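Local coordinates for protein DNA primase (Aquifex aeolicus, PDB 2AU3) that probably synthesises the short RNA primers on single-stranded DNA from which DNA polymerase starts during DNA replication, at residues R188-I193 / I201-R206; K194-R199 / F232-A237; I248-Y253 / V267-G272. All blocks are in the same frame, centred on the assembly; numbering follows the deposited sequence.

Contact 1: residues R188-I193 / I201-R206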
ATOM      1  N   ARG A 188      -5.069  18.080  -2.817  1.00 18.39           N
ATOM      2  CA  ARG A 188      -5.439  16.701  -3.122  1.00 17.07           C
ATOM      3  C   ARG A 188      -5.670  15.896  -1.862  1.00 16.40           C
ATOM      4  O   ARG A 188      -5.092  16.188  -0.817  1.00 16.31           O
ATOM      5  CB  ARG A 188      -4.353  15.999  -3.945  1.00 17.00           C
ATOM      6  CG  ARG A 188      -4.108  16.616  -5.305  1.00 17.16           C
ATOM      7  CD  ARG A 188      -3.016  15.931  -6.125  1.00 18.26           C
ATOM      8  NE  ARG A 188      -2.944  16.624  -7.412  1.00 17.34           N
ATOM      9  CZ  ARG A 188      -3.421  16.156  -8.547  1.00 17.71           C
ATOM     10  NH1 ARG A 188      -3.936  14.924  -8.604  1.00 16.45           N
ATOM     11  NH2 ARG A 188      -3.369  16.916  -9.634  1.00 18.43           N
ATOM     12  N   VAL A 189      -6.502  14.865  -1.974  1.00 15.87           N
ATOM     13  CA  VAL A 189      -6.590  13.847  -0.934  1.00 15.42           C
ATOM     14  C   VAL A 189      -5.331  13.014  -1.117  1.00 16.44           C
ATOM     15  O   VAL A 189      -5.005  12.636  -2.223  1.00 17.40           O
ATOM     16  CB  VAL A 189      -7.886  13.003  -1.071  1.00 16.44           C
ATOM     17  CG1 VAL A 189      -7.783  11.630  -0.283  1.00 14.71           C
ATOM     18  CG2 VAL A 189      -9.112  13.850  -0.575  1.00 14.88           C
ATOM     19  N   VAL A 190      -4.588  12.817  -0.033  1.00 15.73           N
ATOM     20  CA  VAL A 190      -3.292  12.226  -0.090  1.00 15.26           C
ATOM     21  C   VAL A 190      -3.402  10.787   0.368  1.00 16.13           C
ATOM     22  O   VAL A 190      -4.035  10.494   1.383  1.00 14.83           O
ATOM     23  CB  VAL A 190      -2.293  12.988   0.801  1.00 15.78           C
ATOM     24  CG1 VAL A 190      -1.004  12.232   0.888  1.00 15.91           C
ATOM     25  CG2 VAL A 190      -2.036  14.430   0.252  1.00 15.06           C
ATOM     26  N   ILE A 191      -2.785   9.892  -0.396  1.00 15.57           N
ATOM     27  CA  ILE A 191      -2.729   8.480  -0.042  1.00 16.54           C
ATOM     28  C   ILE A 191      -1.262   8.106   0.113  1.00 16.63           C
ATOM     29  O   ILE A 191      -0.523   8.007  -0.877  1.00 16.90           O
ATOM     30  CB  ILE A 191      -3.412   7.602  -1.146  1.00 16.62           C
ATOM     31  CG1 ILE A 191      -4.815   8.131  -1.484  1.00 17.49           C
ATOM     32  CG2 ILE A 191      -3.496   6.150  -0.716  1.00 14.43           C
ATOM     33  CD1 ILE A 191      -4.866   8.957  -2.800  1.00 21.52           C
ATOM     34  N   PRO A 192      -0.815   7.960   1.355  1.00 16.16           N
ATOM     35  CA  PRO A 192       0.579   7.631   1.617  1.00 16.35           C
ATOM     36  C   PRO A 192       0.949   6.303   0.994  1.00 16.66           C
ATOM     37  O   PRO A 192       0.154   5.362   1.026  1.00 16.46           O
ATOM     38  CB  PRO A 192       0.624   7.525   3.140  1.00 15.67           C
ATOM     39  CG  PRO A 192      -0.451   8.505   3.566  1.00 16.64           C
ATOM     40  CD  PRO A 192      -1.567   8.154   2.605  1.00 16.22           C
ATOM     41  N   ILE A 193       2.150   6.251   0.439  1.00 16.90           N
ATOM     42  CA  ILE A 193       2.686   5.047  -0.158  1.00 17.39           C
ATOM     43  C   ILE A 193       3.760   4.532   0.775  1.00 17.66           C
ATOM     44  O   ILE A 193       4.696   5.276   1.115  1.00 17.00           O
ATOM     45  CB  ILE A 193       3.281   5.362  -1.532  1.00 17.40           C
ATOM     46  CG1 ILE A 193       2.182   5.888  -2.475  1.00 17.56           C
ATOM     47  CG2 ILE A 193       3.979   4.127  -2.085  1.00 17.67           C
ATOM     48  CD1 ILE A 193       2.654   6.251  -3.887  1.00 16.69           C
ATOM     49  N   ILE A 201       7.222   6.120   2.046  1.00 16.09           N
ATOM     50  CA  ILE A 201       8.285   6.455   1.108  1.00 16.49           C
ATOM     51  C   ILE A 201       7.851   7.540   0.119  1.00 17.18           C
ATOM     52  O   ILE A 201       8.668   8.030  -0.650  1.00 18.17           O
ATOM     53  CB  ILE A 201       8.807   5.202   0.350  1.00 16.18           C
ATOM     54  CG1 ILE A 201       7.651   4.449  -0.352  1.00 17.63           C
ATOM     55  CG2 ILE A 201       9.597   4.295   1.294  1.00 17.38           C
ATOM     56  CD1 ILE A 201       8.146   3.435  -1.387  1.00 19.08           C
ATOM     57  N   GLY A 202       6.580   7.911   0.157  1.00 17.67           N
ATOM     58  CA  GLY A 202       6.026   8.937  -0.725  1.00 18.01           C
ATOM     59  C   GLY A 202       4.518   8.958  -0.661  1.00 18.48           C
ATOM     60  O   GLY A 202       3.903   8.389   0.281  1.00 18.37           O
ATOM     61  N   PHE A 203       3.911   9.626  -1.653  1.00 18.05           N
ATOM     62  CA  PHE A 203       2.460   9.819  -1.694  1.00 18.01           C
ATOM     63  C   PHE A 203       1.885   9.685  -3.100  1.00 17.63           C
ATOM     64  O   PHE A 203       2.568   9.966  -4.082  1.00 17.44           O
ATOM     65  CB  PHE A 203       2.101  11.199  -1.159  1.00 17.08           C
ATOM     66  CG  PHE A 203       2.645  11.467   0.219  1.00 18.62           C
ATOM     67  CD1 PHE A 203       2.018  10.925   1.345  1.00 16.55           C
ATOM     68  CD2 PHE A 203       3.791  12.239   0.388  1.00 17.77           C
ATOM     69  CE1 PHE A 203       2.528  11.165   2.630  1.00 17.53           C
ATOM     70  CE2 PHE A 203       4.302  12.503   1.672  1.00 17.55           C
ATOM     71  CZ  PHE A 203       3.697  11.957   2.781  1.00 17.59           C
ATOM     72  N   GLY A 204       0.635   9.234  -3.159  1.00 17.43           N
ATOM     73  CA  GLY A 204      -0.276   9.531  -4.253  1.00 16.97           C
ATOM     74  C   GLY A 204      -1.238  10.647  -3.820  1.00 18.29           C
ATOM     75  O   GLY A 204      -1.493  10.831  -2.634  1.00 17.50           O
ATOM     76  N   GLY A 205      -1.734  11.411  -4.787  1.00 17.69           N
ATOM     77  CA  GLY A 205      -2.674  12.473  -4.533  1.00 18.69           C
ATOM     78  C   GLY A 205      -3.778  12.449  -5.577  1.00 19.01           C
ATOM     79  O   GLY A 205      -3.507  12.475  -6.781  1.00 19.02           O
ATOM     80  N   ARG A 206      -5.013  12.413  -5.102  1.00 19.64           N
ATOM     81  CA  ARG A 206      -6.204  12.380  -5.967  1.00 21.16           C
ATOM     82  C   ARG A 206      -6.792  13.773  -5.933  1.00 21.13           C
ATOM     83  O   ARG A 206      -7.182  14.238  -4.889  1.00 20.59           O
ATOM     84  CB  ARG A 206      -7.226  11.391  -5.377  1.00 21.81           C
ATOM     85  CG  ARG A 206      -8.665  11.499  -5.933  1.00 23.17           C
ATOM     86  CD  ARG A 206      -8.737  11.565  -7.451  1.00 31.39           C
ATOM     87  NE  ARG A 206      -9.587  10.514  -8.010  1.00 37.82           N
ATOM     88  CZ  ARG A 206     -10.653  10.732  -8.768  1.00 40.78           C
ATOM     89  NH1 ARG A 206     -11.017  11.977  -9.073  1.00 42.68           N
ATOM     90  NH2 ARG A 206     -11.361   9.701  -9.226  1.00 42.96           N
TER

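Contact 2: residues K194-R199 / F232-A237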
ATOM      1  N   LYS A 194       3.586   3.288   1.238  1.00 17.80           N
ATOM      2  CA  LYS A 194       4.507   2.661   2.186  1.00 18.98           C
ATOM      3  C   LYS A 194       5.281   1.544   1.527  1.00 20.31           C
ATOM      4  O   LYS A 194       4.735   0.822   0.690  1.00 21.06           O
ATOM      5  CB  LYS A 194       3.753   2.087   3.399  1.00 18.87           C
ATOM      6  CG  LYS A 194       3.028   3.171   4.204  1.00 18.71           C
ATOM      7  CD  LYS A 194       2.247   2.639   5.387  1.00 22.48           C
ATOM      8  CE  LYS A 194       1.461   3.781   6.060  1.00 22.72           C
ATOM      9  NZ  LYS A 194       1.053   3.432   7.448  1.00 28.95           N
ATOM     10  N   ASP A 195       6.530   1.343   1.941  1.00 20.31           N
ATOM     11  CA  ASP A 195       7.255   0.167   1.490  1.00 20.88           C
ATOM     12  C   ASP A 195       6.701  -1.083   2.183  1.00 20.37           C
ATOM     13  O   ASP A 195       5.899  -0.947   3.095  1.00 19.41           O
ATOM     14  CB  ASP A 195       8.772   0.338   1.674  1.00 21.63           C
ATOM     15  CG  ASP A 195       9.203   0.443   3.115  1.00 24.29           C
ATOM     16  OD1 ASP A 195       8.442   0.082   4.052  1.00 24.17           O
ATOM     17  OD2 ASP A 195      10.346   0.877   3.403  1.00 26.62           O
ATOM     18  N   PRO A 196       7.117  -2.289   1.781  1.00 20.80           N
ATOM     19  CA  PRO A 196       6.566  -3.512   2.390  1.00 21.37           C
ATOM     20  C   PRO A 196       6.724  -3.596   3.916  1.00 22.35           C
ATOM     21  O   PRO A 196       6.010  -4.396   4.530  1.00 22.18           O
ATOM     22  CB  PRO A 196       7.356  -4.630   1.698  1.00 21.98           C
ATOM     23  CG  PRO A 196       7.692  -4.046   0.375  1.00 21.05           C
ATOM     24  CD  PRO A 196       8.072  -2.608   0.704  1.00 20.88           C
ATOM     25  N   ARG A 197       7.617  -2.792   4.509  1.00 22.07           N
ATOM     26  CA  ARG A 197       7.786  -2.765   5.966  1.00 22.91           C
ATOM     27  C   ARG A 197       7.026  -1.616   6.668  1.00 21.66           C
ATOM     28  O   ARG A 197       7.132  -1.434   7.860  1.00 20.48           O
ATOM     29  CB  ARG A 197       9.290  -2.764   6.347  1.00 25.47           C
ATOM     30  CG  ARG A 197      10.084  -1.549   5.832  1.00 34.66           C
ATOM     31  CD  ARG A 197      11.582  -1.546   6.189  1.00 64.82           C
ATOM     32  NE  ARG A 197      11.851  -2.227   7.460  1.00 71.10           N
ATOM     33  CZ  ARG A 197      12.966  -2.902   7.743  1.00 74.40           C
ATOM     34  NH1 ARG A 197      13.954  -2.989   6.849  1.00 75.74           N
ATOM     35  NH2 ARG A 197      13.100  -3.494   8.926  1.00 75.41           N
ATOM     36  N   GLY A 198       6.230  -0.864   5.920  1.00 20.73           N
ATOM     37  CA  GLY A 198       5.401   0.145   6.530  1.00 20.85           C
ATOM     38  C   GLY A 198       6.012   1.530   6.596  1.00 19.83           C
ATOM     39  O   GLY A 198       5.402   2.407   7.175  1.00 19.69           O
ATOM     40  N   ARG A 199       7.198   1.734   6.018  1.00 18.64           N
ATOM     41  CA  ARG A 199       7.772   3.088   6.027  1.00 19.72           C
ATOM     42  C   ARG A 199       7.164   3.891   4.911  1.00 17.94           C
ATOM     43  O   ARG A 199       7.133   3.447   3.745  1.00 17.15           O
ATOM     44  CB  ARG A 199       9.284   3.078   5.853  1.00 20.25           C
ATOM     45  CG  ARG A 199      10.041   2.487   7.013  1.00 24.15           C
ATOM     46  CD  ARG A 199      11.562   2.665   6.870  1.00 29.15           C
ATOM     47  NE  ARG A 199      12.014   2.273   5.531  1.00 32.90           N
ATOM     48  CZ  ARG A 199      13.270   2.345   5.111  1.00 36.34           C
ATOM     49  NH1 ARG A 199      14.215   2.801   5.927  1.00 35.05           N
ATOM     50  NH2 ARG A 199      13.583   1.957   3.873  1.00 36.14           N
ATOM     51  N   PHE A 232       1.140  -0.850  -3.584  1.00 17.16           N
ATOM     52  CA  PHE A 232       0.233  -0.259  -2.622  1.00 16.95           C
ATOM     53  C   PHE A 232      -0.477  -1.349  -1.830  1.00 17.03           C
ATOM     54  O   PHE A 232      -1.011  -2.317  -2.413  1.00 15.70           O
ATOM     55  CB  PHE A 232      -0.814   0.610  -3.310  1.00 16.13           C
ATOM     56  CG  PHE A 232      -1.692   1.367  -2.334  1.00 18.32           C
ATOM     57  CD1 PHE A 232      -1.132   2.327  -1.490  1.00 19.32           C
ATOM     58  CD2 PHE A 232      -3.059   1.123  -2.262  1.00 17.65           C
ATOM     59  CE1 PHE A 232      -1.931   3.034  -0.579  1.00 19.71           C
ATOM     60  CE2 PHE A 232      -3.877   1.829  -1.355  1.00 20.41           C
ATOM     61  CZ  PHE A 232      -3.313   2.771  -0.514  1.00 19.80           C
ATOM     62  N   GLY A 233      -0.520  -1.165  -0.512  1.00 16.16           N
ATOM     63  CA  GLY A 233      -1.238  -2.059   0.362  1.00 16.72           C
ATOM     64  C   GLY A 233      -0.461  -3.278   0.841  1.00 17.09           C
ATOM     65  O   GLY A 233      -0.945  -4.008   1.698  1.00 17.30           O
ATOM     66  N   LEU A 234       0.734  -3.523   0.309  1.00 16.61           N
ATOM     67  CA  LEU A 234       1.471  -4.712   0.723  1.00 17.45           C
ATOM     68  C   LEU A 234       1.705  -4.793   2.244  1.00 17.24           C
ATOM     69  O   LEU A 234       1.457  -5.836   2.865  1.00 16.19           O
ATOM     70  CB  LEU A 234       2.771  -4.871  -0.063  1.00 17.92           C
ATOM     71  CG  LEU A 234       3.517  -6.181   0.056  1.00 20.03           C
ATOM     72  CD1 LEU A 234       2.633  -7.377  -0.369  1.00 20.78           C
ATOM     73  CD2 LEU A 234       4.758  -6.077  -0.829  1.00 24.09           C
ATOM     74  N   TYR A 235       2.115  -3.680   2.845  1.00 16.32           N
ATOM     75  CA  TYR A 235       2.372  -3.643   4.271  1.00 16.76           C
ATOM     76  C   TYR A 235       1.091  -4.028   5.036  1.00 17.05           C
ATOM     77  O   TYR A 235       1.106  -4.847   5.961  1.00 16.51           O
ATOM     78  CB  TYR A 235       2.821  -2.242   4.687  1.00 16.71           C
ATOM     79  CG  TYR A 235       2.829  -2.049   6.184  1.00 17.83           C
ATOM     80  CD1 TYR A 235       1.912  -1.200   6.801  1.00 17.95           C
ATOM     81  CD2 TYR A 235       3.771  -2.717   6.993  1.00 15.65           C
ATOM     82  CE1 TYR A 235       1.941  -1.002   8.190  1.00 19.92           C
ATOM     83  CE2 TYR A 235       3.823  -2.528   8.360  1.00 17.02           C
ATOM     84  CZ  TYR A 235       2.890  -1.689   8.959  1.00 21.89           C
ATOM     85  OH  TYR A 235       2.911  -1.500  10.327  1.00 25.18           O
ATOM     86  N   GLU A 236      -0.020  -3.442   4.634  1.00 15.25           N
ATOM     87  CA  GLU A 236      -1.286  -3.725   5.281  1.00 15.18           C
ATOM     88  C   GLU A 236      -1.856  -5.130   4.957  1.00 15.33           C
ATOM     89  O   GLU A 236      -2.598  -5.700   5.760  1.00 14.91           O
ATOM     90  CB  GLU A 236      -2.286  -2.652   4.882  1.00 15.16           C
ATOM     91  CG  GLU A 236      -1.944  -1.275   5.430  1.00 17.44           C
ATOM     92  CD  GLU A 236      -0.958  -0.505   4.542  1.00 21.42           C
ATOM     93  OE1 GLU A 236      -0.518  -1.052   3.498  1.00 21.60           O
ATOM     94  OE2 GLU A 236      -0.621   0.656   4.889  1.00 22.84           O
ATOM     95  N   ALA A 237      -1.507  -5.662   3.789  1.00 14.24           N
ATOM     96  CA  ALA A 237      -2.108  -6.895   3.275  1.00 14.98           C
ATOM     97  C   ALA A 237      -1.348  -8.167   3.651  1.00 15.10           C
ATOM     98  O   ALA A 237      -1.926  -9.249   3.636  1.00 14.99           O
ATOM     99  CB  ALA A 237      -2.251  -6.820   1.746  1.00 14.86           C
TER
HETATM  100  O   HOH W   1      -1.113   1.230   7.460  1.00 16.37           O
HETATM  101  O   HOH W   2       3.011  -1.428   1.303  1.00 22.82           O

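Contact 3: residues I248-Y253 / V267-G272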
ATOM      1  N   ILE A 248      -5.271 -10.763  -3.784  1.00 14.38           N
ATOM      2  CA  ILE A 248      -6.135 -10.225  -4.826  1.00 13.43           C
ATOM      3  C   ILE A 248      -5.420  -8.984  -5.383  1.00 13.86           C
ATOM      4  O   ILE A 248      -4.981  -8.167  -4.617  1.00 13.86           O
ATOM      5  CB  ILE A 248      -7.534  -9.848  -4.250  1.00 13.66           C
ATOM      6  CG1 ILE A 248      -8.259 -11.099  -3.723  1.00 11.90           C
ATOM      7  CG2 ILE A 248      -8.382  -9.074  -5.347  1.00 13.71           C
ATOM      8  CD1 ILE A 248      -9.380 -10.821  -2.637  1.00 11.46           C
ATOM      9  N   LEU A 249      -5.229  -8.916  -6.713  1.00 13.42           N
ATOM     10  CA  LEU A 249      -4.647  -7.755  -7.353  1.00 13.25           C
ATOM     11  C   LEU A 249      -5.729  -6.917  -7.996  1.00 13.24           C
ATOM     12  O   LEU A 249      -6.496  -7.396  -8.832  1.00 14.30           O
ATOM     13  CB  LEU A 249      -3.562  -8.181  -8.392  1.00 13.33           C
ATOM     14  CG  LEU A 249      -2.885  -7.094  -9.249  1.00 12.21           C
ATOM     15  CD1 LEU A 249      -1.882  -6.251  -8.442  1.00 10.00           C
ATOM     16  CD2 LEU A 249      -2.214  -7.738 -10.514  1.00 14.82           C
ATOM     17  N   VAL A 250      -5.830  -5.665  -7.558  1.00 13.10           N
ATOM     18  CA  VAL A 250      -6.777  -4.712  -8.139  1.00 13.43           C
ATOM     19  C   VAL A 250      -5.972  -3.624  -8.822  1.00 14.44           C
ATOM     20  O   VAL A 250      -4.748  -3.582  -8.649  1.00 13.72           O
ATOM     21  CB  VAL A 250      -7.749  -4.101  -7.063  1.00 13.07           C
ATOM     22  CG1 VAL A 250      -8.632  -5.184  -6.433  1.00 15.39           C
ATOM     23  CG2 VAL A 250      -6.985  -3.334  -5.969  1.00 10.95           C
ATOM     24  N   GLU A 251      -6.629  -2.743  -9.587  1.00 15.45           N
ATOM     25  CA  GLU A 251      -5.893  -1.819 -10.464  1.00 18.19           C
ATOM     26  C   GLU A 251      -5.254  -0.642  -9.768  1.00 18.24           C
ATOM     27  O   GLU A 251      -4.179  -0.189 -10.176  1.00 19.23           O
ATOM     28  CB  GLU A 251      -6.775  -1.282 -11.597  1.00 20.09           C
ATOM     29  CG  GLU A 251      -7.406  -2.368 -12.454  1.00 26.57           C
ATOM     30  CD  GLU A 251      -7.956  -1.855 -13.787  1.00 33.29           C
ATOM     31  OE1 GLU A 251      -7.140  -1.482 -14.662  1.00 33.02           O
ATOM     32  OE2 GLU A 251      -9.202  -1.867 -13.964  1.00 37.43           O
ATOM     33  N   GLY A 252      -5.932  -0.084  -8.770  1.00 17.76           N
ATOM     34  CA  GLY A 252      -5.470   1.153  -8.157  1.00 18.36           C
ATOM     35  C   GLY A 252      -5.854   1.281  -6.688  1.00 19.20           C
ATOM     36  O   GLY A 252      -6.512   0.392  -6.140  1.00 19.32           O
ATOM     37  N   TYR A 253      -5.465   2.400  -6.071  1.00 19.11           N
ATOM     38  CA  TYR A 253      -5.606   2.597  -4.624  1.00 19.89           C
ATOM     39  C   TYR A 253      -7.079   2.612  -4.176  1.00 18.43           C
ATOM     40  O   TYR A 253      -7.397   2.123  -3.093  1.00 17.54           O
ATOM     41  CB  TYR A 253      -4.928   3.917  -4.199  1.00 21.30           C
ATOM     42  CG  TYR A 253      -5.717   5.134  -4.580  0.70 25.39           C
ATOM     43  CD1 TYR A 253      -6.644   5.694  -3.699  0.70 29.16           C
ATOM     44  CD2 TYR A 253      -5.576   5.707  -5.843  0.70 31.61           C
ATOM     45  CE1 TYR A 253      -7.404   6.786  -4.063  0.70 32.91           C
ATOM     46  CE2 TYR A 253      -6.334   6.811  -6.216  0.70 34.30           C
ATOM     47  CZ  TYR A 253      -7.238   7.347  -5.314  0.70 34.83           C
ATOM     48  OH  TYR A 253      -7.998   8.438  -5.658  0.70 38.73           O
ATOM     49  N   VAL A 267      -5.189  -7.824  -0.312  1.00 13.89           N
ATOM     50  CA  VAL A 267      -5.335  -7.072  -1.576  1.00 13.62           C
ATOM     51  C   VAL A 267      -4.133  -6.153  -1.744  1.00 14.03           C
ATOM     52  O   VAL A 267      -3.729  -5.472  -0.770  1.00 12.56           O
ATOM     53  CB  VAL A 267      -6.596  -6.149  -1.538  1.00 13.54           C
ATOM     54  CG1 VAL A 267      -6.847  -5.475  -2.932  1.00 14.07           C
ATOM     55  CG2 VAL A 267      -7.840  -6.935  -1.131  1.00 15.46           C
ATOM     56  N   VAL A 268      -3.614  -6.074  -2.989  1.00 14.10           N
ATOM     57  CA  VAL A 268      -2.533  -5.161  -3.368  1.00 14.12           C
ATOM     58  C   VAL A 268      -2.900  -4.483  -4.671  1.00 15.48           C
ATOM     59  O   VAL A 268      -3.804  -4.922  -5.366  1.00 15.07           O
ATOM     60  CB  VAL A 268      -1.174  -5.903  -3.608  1.00 13.14           C
ATOM     61  CG1 VAL A 268      -0.539  -6.297  -2.254  1.00 15.08           C
ATOM     62  CG2 VAL A 268      -1.382  -7.148  -4.450  1.00 12.59           C
ATOM     63  N   ALA A 269      -2.198  -3.406  -4.997  1.00 15.19           N
ATOM     64  CA  ALA A 269      -2.416  -2.737  -6.272  1.00 16.43           C
ATOM     65  C   ALA A 269      -1.099  -2.174  -6.785  1.00 18.15           C
ATOM     66  O   ALA A 269      -0.231  -1.825  -5.974  1.00 17.45           O
ATOM     67  CB  ALA A 269      -3.445  -1.625  -6.103  1.00 16.23           C
ATOM     68  N   PRO A 270      -0.921  -2.077  -8.117  1.00 20.43           N
ATOM     69  CA  PRO A 270       0.307  -1.507  -8.696  1.00 22.50           C
ATOM     70  C   PRO A 270       0.429  -0.045  -8.325  1.00 25.03           C
ATOM     71  O   PRO A 270      -0.587   0.639  -8.107  1.00 25.11           O
ATOM     72  CB  PRO A 270       0.093  -1.648 -10.212  1.00 22.33           C
ATOM     73  CG  PRO A 270      -0.915  -2.717 -10.344  1.00 20.75           C
ATOM     74  CD  PRO A 270      -1.831  -2.571  -9.163  1.00 20.28           C
ATOM     75  N   LEU A 271       1.651   0.439  -8.224  1.00 28.62           N
ATOM     76  CA  LEU A 271       1.792   1.811  -7.808  1.00 31.84           C
ATOM     77  C   LEU A 271       1.516   2.690  -8.978  1.00 34.29           C
ATOM     78  O   LEU A 271       2.171   2.595 -10.044  1.00 34.73           O
ATOM     79  CB  LEU A 271       3.138   2.089  -7.161  1.00 31.45           C
ATOM     80  CG  LEU A 271       2.990   2.634  -5.736  1.00 33.56           C
ATOM     81  CD1 LEU A 271       1.555   2.549  -5.210  1.00 31.32           C
ATOM     82  CD2 LEU A 271       3.931   1.913  -4.810  1.00 35.62           C
ATOM     83  N   GLY A 272       0.501   3.520  -8.788  1.00 35.24           N
ATOM     84  CA  GLY A 272       0.052   4.407  -9.813  1.00 36.36           C
ATOM     85  C   GLY A 272      -0.597   3.696 -10.996  1.00 37.08           C
ATOM     86  O   GLY A 272      -1.771   3.981 -11.297  1.00 38.82           O
TER
HETATM   87  O   HOH W   3      -2.955   3.129  -7.476  1.00 42.36           O

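Contact 1: residues R188-I193 / I201-R206
Arg188 and Val189 meet Arg206 at one end of a two-stranded antiparallel beta hairpin, and Ile193 meets Ile201 and Gly202 at the other. The hairpin forms the middle of a four-stranded sheet in the N-terminal part of the catalytic core. Backbone bonds join Val189 to Arg206, Ile191 to Gly204 and Ile193 to Gly202. The straightest runs from Ile191 N to Gly204 O (2.7 Å, 175°).

The Arg188 side chain crosses the neighbouring strand. Its CG lies anti to the carbonyl carbon (chi1 -63°), and the chain then stays extended to NE. CB sits 3.5 Å from Arg206 O, and CG passes the same carbonyl. CD lies 3.6 Å from Gly205 C. A CB on Gly205 would collide with this methylene. At the tip, NH1 donates to Gly205 O (3.1 Å), coming from above the carbonyl plane. NH2 donates to Pro214 O, so bonds from both terminal nitrogens fix the rotation of the guanidinium.

Phe203 shares a face with Val190 and Pro192. Val190 CG1 touches its CD1 at 3.3 Å, and Pro192 CB packs against the same ring atom. Tyr116 of helix 101-122 meets this ring edge-to-face. Near the turn, Ile201 and Gly202 both face Ile193 in a classic beta bulge. Ile193 O accepts from Ile201 N at 2.8 Å and, weakly, from Gly202 N at 3.4 Å.

Contact 2: residues K194-R199 / F232-A237
Pro196 and Tyr235 bring the two backbones together, with their CA atoms 4.6 Å apart. Residues 194-199 include a type I beta turn from Asp195 to Gly198. Residues 232-237 lead into helix 234-244, with Gly233 at the N-cap. No direct hydrogen bond crosses between them. One water bridges the backbones instead, bonded to Lys194 O and accepting from Tyr235 N, both at 2.9 Å.

The Tyr235 ring turns one face to Gly198 and its edge to Pro196 O. Its CG is anti to the backbone N (chi1 168°), which carries the ring towards Gly198. Gly198 CA sits over one face, 3.4 Å from the ring centroid and 16° off the normal, as a CH-pi contact. A CB on Gly198 would clash with the ring atom CE2. The turn is the tip of the hairpin between strands 188-194 and 200-207. Asp195 braces it from within: OD1 accepts from Arg199 N and weakly from Arg197 N, and OD2 forms a salt bridge with Arg199 NE (3.0 Å).

Pro196 CG packs on Leu234 CD2, while Pro196 O accepts from Lys238 NZ further along the helix. Lys194 extends past the Tyr235 ring, and its CD reaches 3.5 Å from Glu236 OE2. Its NZ bonds to a water (3.1 Å) that donates to Glu236 OE2 (2.7 Å). The salt-bridge partner of Lys194 NZ is Asp144.

Contact 3: residues I248-Y253 / V267-G272
Val250 and Val267 pack side chain to side chain where two parallel strands of the Toprim domain meet. Strands 247-249 and 267-270 belong to a beta-alpha-beta unit with helix 253-261 between them. Val268 N donates to Ile248 O, and Val250 N to Val268 O (3.1 Å, 172°).

Val250 CG1 is anti to the carbonyl carbon (chi1 -63°), which leaves CG2 between the backbone N and the carbonyl carbon. This places CG2 3.7 Å from Val267 CG1 and 3.9 Å from Ala269 CB. Leu249 lies with Val268 on the face of the sheet opposite Ile248 and Val267. Its CG is anti to the backbone N (chi1 176°), and CD1 comes back to Val268 CG2 and to Pro270 CD (3.8 Å). Pro270 CD also presses on Val250 O at 3.1 Å. An alanine in place of Pro270 would probably open a gap beside Leu249 CD1 and leave the backbone freer to turn here.

Glu251, a predicted catalytic magnesium ligand, points away from strand 267-270, and its OE2 accepts from Asp295 N. Val250 O is buried without a hydrogen-bond partner in the model. Ala269 CA approaches it at 3.4 Å, and Pro270 has no N-H to offer. This buried carbonyl is thus met by carbon atoms of Ala269 and Pro270 in place of an N-H.

Overall arrangement
The centres of the three contacts lie 12 to 14 Å apart. Along the chain the segments of contacts 1 and 2 alternate, and contact 3 follows both. Contact 1 is the body of a hairpin in the four-stranded antiparallel sheet, and contact 2 sets its tip against helix 234-244. That helix leads directly into strand 247-249 of contact 3, in the mixed Toprim sheet. Phe232 connects all three: its ring touches Ile191 and Tyr253, and its O probably accepts a hydrogen bond from Ala269 N. Ile191 also packs on Tyr253, and Ile193 on Leu271. The N-terminal part of the core is thus joined closely to the Toprim domain, which carries the predicted magnesium ligands Glu251, Asp295 and Asp297.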